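Local coordinates for protein TCR alpha chain (Gallus gallus, PDB 6LIR) that pairs with the TCR beta chain to form the chicken alpha-beta T-cell receptor, which probably recognises antigen on behalf of T cells, at residues S70-A75 against A83-A88; E139-S144 against Y167-W172. All coordinates share one frame; numbering follows the deposited sequence.

In the fold
Both contacts join two beta-sheets face to face through side chains, without hydrogen bonds between their segments. Contact 1 lies in the V-set domain and is wholly buried: two leucines of strand 69-74 meet a tyrosine of strand 84-90. Contact 2 belongs to the second domain, near its edge, where the short strand 141-142 and the residue after it lean on strand 164-174; it is only partly buried and brings a serine into the interface. Each uses leucine methyls against a tyrosine whose hydroxyl is hydrogen-bonded outside the two segments. The contacts share no strand: the centres of contact 1 and contact 2 are about 30 Å apart, on opposite sides of the chain's centre.

Contact 1 of 2, residues S70-A75 against A83-A88; sequences SALWLA and AVYYCA
Leu72 and Leu74 meet the side chain of Tyr85 from the facing sheet, and the touching is van der Waals packing of methyls, on ring carbons and, at the far end, on the hydroxyl oxygen. With CG anti to the backbone N (chi1 -177°), Leu72 crosses the tyrosine at about a right angle and brings its CD2 methyl to 3.8 Å from Tyr85 CD2. Leu74 points the opposite way to Tyr85, and its CD2 methyl meets the hydroxyl end: it lies 3.9 Å from Tyr85 CZ and 3.5 Å from Tyr85 OH. Of these two branched leucines, one strand repeat apart on the inward face, one thus touches the ring near its base and the other near its hydroxyl end.

The polar interactions lie beyond the two strands. Tyr85 OH is hydrogen-bonded to the carbonyl O of Asp81, four residues earlier, which is the tyrosine corner of immunoglobulin domains, and also to Arg34 NH1. Tyrosine suits the place because its ring fills the apolar interior while its hydroxyl is satisfied by Asp81 O and Arg34.

Two residues on, Cys87 forms the intersheet disulfide with Cys20, and Trp32 packs against both Cys87 and Leu72, as expected of a V-type core. Strand 69-74 runs between 16-21 and 59-63 in one sheet, and strand 84-90 between 29-35 and 97-108 in the other; Ile18 and Leu105 close around Leu74 and Tyr85.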
# COMPACT_ATOMS: atom_id res chain seq x y z
N SER A 70 -10.99 15.97 -17.12
CA SER A 70 -11.97 14.92 -16.93
C SER A 70 -12.22 14.75 -15.44
O SER A 70 -11.52 15.32 -14.60
CB SER A 70 -11.51 13.60 -17.56
OG SER A 70 -10.55 12.95 -16.73
N ALA A 71 -13.23 13.96 -15.12
CA ALA A 71 -13.63 13.74 -13.73
C ALA A 71 -14.14 12.32 -13.59
O ALA A 71 -14.97 11.87 -14.38
CB ALA A 71 -14.71 14.74 -13.29
N LEU A 72 -13.64 11.63 -12.57
CA LEU A 72 -14.07 10.28 -12.24
C LEU A 72 -15.00 10.36 -11.03
O LEU A 72 -14.57 10.75 -9.94
CB LEU A 72 -12.88 9.37 -11.94
CG LEU A 72 -13.27 7.93 -11.64
CD1 LEU A 72 -13.84 7.26 -12.88
CD2 LEU A 72 -12.08 7.14 -11.11
N TRP A 73 -16.26 10.00 -11.23
CA TRP A 73 -17.25 10.02 -10.17
C TRP A 73 -17.43 8.60 -9.66
O TRP A 73 -17.76 7.70 -10.44
CB TRP A 73 -18.59 10.58 -10.67
CG TRP A 73 -19.73 10.42 -9.69
CD1 TRP A 73 -20.78 9.54 -9.78
CD2 TRP A 73 -19.93 11.15 -8.47
NE1 TRP A 73 -21.62 9.69 -8.70
CE2 TRP A 73 -21.12 10.67 -7.88
CE3 TRP A 73 -19.23 12.17 -7.82
CZ2 TRP A 73 -21.62 11.18 -6.68
CZ3 TRP A 73 -19.72 12.67 -6.63
CH2 TRP A 73 -20.91 12.17 -6.07
N LEU A 74 -17.19 8.39 -8.38
CA LEU A 74 -17.46 7.12 -7.72
C LEU A 74 -18.82 7.24 -7.03
O LEU A 74 -18.98 8.05 -6.12
CB LEU A 74 -16.37 6.78 -6.71
CG LEU A 74 -15.00 6.34 -7.23
CD1 LEU A 74 -14.18 7.52 -7.72
CD2 LEU A 74 -14.24 5.58 -6.15
N ALA A 75 -19.78 6.43 -7.46
CA ALA A 75 -21.16 6.64 -7.00
C ALA A 75 -21.42 6.05 -5.62
O ALA A 75 -22.30 6.53 -4.91
CB ALA A 75 -22.14 6.05 -8.00
N ALA A 83 -7.86 3.91 -2.58
CA ALA A 83 -6.70 3.65 -3.42
C ALA A 83 -6.19 4.99 -3.94
O ALA A 83 -6.76 6.05 -3.67
CB ALA A 83 -7.04 2.71 -4.58
N VAL A 84 -5.11 4.92 -4.71
CA VAL A 84 -4.57 6.08 -5.40
C VAL A 84 -5.09 6.00 -6.83
O VAL A 84 -4.83 5.02 -7.53
CB VAL A 84 -3.04 6.11 -5.35
CG1 VAL A 84 -2.51 7.28 -6.17
CG2 VAL A 84 -2.55 6.20 -3.91
N TYR A 85 -5.84 7.01 -7.23
CA TYR A 85 -6.49 7.03 -8.53
C TYR A 85 -5.70 7.92 -9.48
O TYR A 85 -5.43 9.08 -9.18
CB TYR A 85 -7.93 7.53 -8.40
CG TYR A 85 -8.85 6.51 -7.77
CD1 TYR A 85 -8.87 6.32 -6.39
CD2 TYR A 85 -9.69 5.72 -8.54
CE1 TYR A 85 -9.70 5.38 -5.80
CE2 TYR A 85 -10.52 4.78 -7.97
CZ TYR A 85 -10.53 4.62 -6.60
OH TYR A 85 -11.36 3.68 -6.05
N TYR A 86 -5.32 7.35 -10.63
CA TYR A 86 -4.50 8.02 -11.62
C TYR A 86 -5.31 8.27 -12.89
O TYR A 86 -5.98 7.37 -13.39
CB TYR A 86 -3.27 7.19 -11.99
CG TYR A 86 -2.17 7.13 -10.95
CD1 TYR A 86 -1.24 8.16 -10.84
CD2 TYR A 86 -2.05 6.03 -10.11
CE1 TYR A 86 -0.23 8.10 -9.90
CE2 TYR A 86 -1.04 5.97 -9.17
CZ TYR A 86 -0.14 7.01 -9.07
OH TYR A 86 0.87 6.95 -8.13
N CYS A 87 -5.19 9.47 -13.43
CA CYS A 87 -5.65 9.72 -14.79
C CYS A 87 -4.43 9.71 -15.70
O CYS A 87 -3.32 10.05 -15.30
CB CYS A 87 -6.39 11.06 -14.91
SG CYS A 87 -5.38 12.50 -14.51
N ALA A 88 -4.65 9.25 -16.93
CA ALA A 88 -3.60 9.19 -17.94
C ALA A 88 -4.20 9.63 -19.26
O ALA A 88 -5.24 9.11 -19.67
CB ALA A 88 -3.02 7.77 -18.05

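Contact 2 of 2, residues E139-S144 against Y167-W172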
# COMPACT_ATOMS: atom_id res chain seq x y z
N GLU A 139 -12.00 11.42 14.26
CA GLU A 139 -11.97 12.86 14.49
C GLU A 139 -12.11 13.23 15.96
O GLU A 139 -11.80 14.37 16.32
CB GLU A 139 -13.07 13.56 13.68
CG GLU A 139 -14.48 13.28 14.17
CD GLU A 139 -15.05 11.99 13.60
OE1 GLU A 139 -16.14 11.57 14.05
OE2 GLU A 139 -14.40 11.38 12.72
N LYS A 140 -12.54 12.30 16.81
CA LYS A 140 -12.71 12.58 18.22
C LYS A 140 -11.59 12.02 19.09
O LYS A 140 -11.50 12.40 20.27
CB LYS A 140 -14.05 12.02 18.72
CG LYS A 140 -15.28 12.66 18.09
CD LYS A 140 -16.53 12.17 18.81
CE LYS A 140 -17.80 12.68 18.13
NZ LYS A 140 -19.01 12.27 18.90
N LEU A 141 -10.75 11.14 18.56
CA LEU A 141 -9.69 10.55 19.36
C LEU A 141 -8.52 11.51 19.46
O LEU A 141 -8.12 12.12 18.46
CB LEU A 141 -9.24 9.22 18.78
CG LEU A 141 -8.15 8.50 19.58
CD1 LEU A 141 -8.74 7.78 20.79
CD2 LEU A 141 -7.37 7.52 18.70
N ASP A 142 -7.96 11.63 20.66
CA ASP A 142 -6.84 12.53 20.91
C ASP A 142 -5.63 11.68 21.28
O ASP A 142 -5.57 11.11 22.38
CB ASP A 142 -7.15 13.54 22.00
CG ASP A 142 -6.05 14.58 22.16
OD1 ASP A 142 -5.76 15.29 21.18
OD2 ASP A 142 -5.48 14.67 23.27
N LEU A 143 -4.66 11.63 20.38
CA LEU A 143 -3.38 10.98 20.59
C LEU A 143 -2.29 12.02 20.43
O LEU A 143 -1.26 11.79 19.79
CB LEU A 143 -3.19 9.80 19.64
CG LEU A 143 -2.65 8.52 20.30
CD1 LEU A 143 -3.32 8.28 21.64
CD2 LEU A 143 -2.86 7.31 19.39
N SER A 144 -2.55 13.19 21.01
CA SER A 144 -1.66 14.34 20.91
C SER A 144 -0.29 14.03 21.49
O SER A 144 0.74 14.45 20.94
CB SER A 144 -2.27 15.54 21.63
OG SER A 144 -2.82 15.13 22.88
N TYR A 167 -11.83 1.13 13.70
CA TYR A 167 -10.53 1.76 13.62
C TYR A 167 -9.63 1.18 14.70
O TYR A 167 -10.09 0.78 15.77
CB TYR A 167 -10.64 3.28 13.81
CG TYR A 167 -11.04 4.05 12.57
CD1 TYR A 167 -12.37 4.11 12.17
CD2 TYR A 167 -10.09 4.73 11.82
CE1 TYR A 167 -12.74 4.82 11.04
CE2 TYR A 167 -10.45 5.44 10.70
CZ TYR A 167 -11.77 5.49 10.31
OH TYR A 167 -12.13 6.20 9.19
N LEU A 168 -8.33 1.17 14.42
CA LEU A 168 -7.33 0.71 15.37
C LEU A 168 -6.12 1.62 15.26
O LEU A 168 -5.67 1.94 14.16
CB LEU A 168 -6.89 -0.74 15.09
CG LEU A 168 -7.94 -1.82 14.86
CD1 LEU A 168 -7.29 -3.09 14.33
CD2 LEU A 168 -8.70 -2.10 16.15
N SER A 169 -5.61 2.04 16.41
CA SER A 169 -4.37 2.80 16.50
C SER A 169 -3.43 2.07 17.45
O SER A 169 -3.88 1.45 18.42
CB SER A 169 -4.61 4.24 16.97
OG SER A 169 -5.00 5.07 15.88
N THR A 170 -2.13 2.12 17.17
CA THR A 170 -1.16 1.46 18.03
C THR A 170 0.10 2.30 18.15
O THR A 170 0.45 3.07 17.25
CB THR A 170 -0.76 0.07 17.50
OG1 THR A 170 -0.39 0.17 16.12
CG2 THR A 170 -1.89 -0.93 17.67
N TYR A 171 0.78 2.14 19.28
CA TYR A 171 2.11 2.68 19.49
C TYR A 171 2.78 1.82 20.55
O TYR A 171 2.12 1.25 21.42
CB TYR A 171 2.10 4.17 19.88
CG TYR A 171 1.43 4.55 21.19
CD1 TYR A 171 2.12 4.49 22.39
CD2 TYR A 171 0.12 5.01 21.21
CE1 TYR A 171 1.52 4.85 23.59
CE2 TYR A 171 -0.49 5.37 22.40
CZ TYR A 171 0.21 5.29 23.58
OH TYR A 171 -0.40 5.65 24.77
N TRP A 172 4.10 1.72 20.46
CA TRP A 172 4.87 0.79 21.28
C TRP A 172 6.12 1.47 21.79
O TRP A 172 6.63 2.42 21.19
CB TRP A 172 5.26 -0.46 20.48
CG TRP A 172 6.17 -0.13 19.35
CD1 TRP A 172 5.82 0.26 18.09
CD2 TRP A 172 7.60 -0.14 19.37
NE1 TRP A 172 6.94 0.49 17.33
CE2 TRP A 172 8.05 0.25 18.09
CE3 TRP A 172 8.55 -0.45 20.35
CZ2 TRP A 172 9.40 0.34 17.77
CZ3 TRP A 172 9.90 -0.36 20.03
CH2 TRP A 172 10.30 0.03 18.74
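Tyr171 and Leu143 are brought together by their first torsions. In Tyr171, CG sits between the backbone N and the carbonyl carbon (chi1 64°), a crowded position that extended backbone tolerates, whereas Leu143 has a chi1 of -134°, well away from a staggered value. Their side chains then meet at a slant: Leu143 CD1 stands 4.1 Å from Tyr171 CE2, and Leu143 CD2 is 4.2 Å from Tyr171 CD2, both methyls of the fork lying along one side of the ring.

The contacts to Ser169 are looser: Leu143 CD2 is 4.3 Å from Ser169 CB, and Leu141 CD2 lies 4.4 Å from Ser169 OG. The small Ser169 faces the CD2 methyls of both leucines, and its buried hydroxyl is satisfied by a hydrogen bond to Tyr136 OH. Tyr171 likewise anchors its far end, with OH hydrogen-bonded to Gln179 O and Gly181 N, on either side of Cys180. Away from the interface, Ser144 OG donates to Asp142 OD2 at 2.7 Å, arriving 36° out of the carboxylate plane and linking the residues on either side of Leu143 in sequence.

The contact joins the two sheets of the second, probably constant-type immunoglobulin-like domain, and Tyr171 also packs on Cys131 of the Cys131-Cys180 disulfide. Strand 141-142 borders 181-184, whereas 164-174 runs between 128-134 and 150-156, its reverse face (Leu168, Thr170, Trp172) packing against the TCR beta chain.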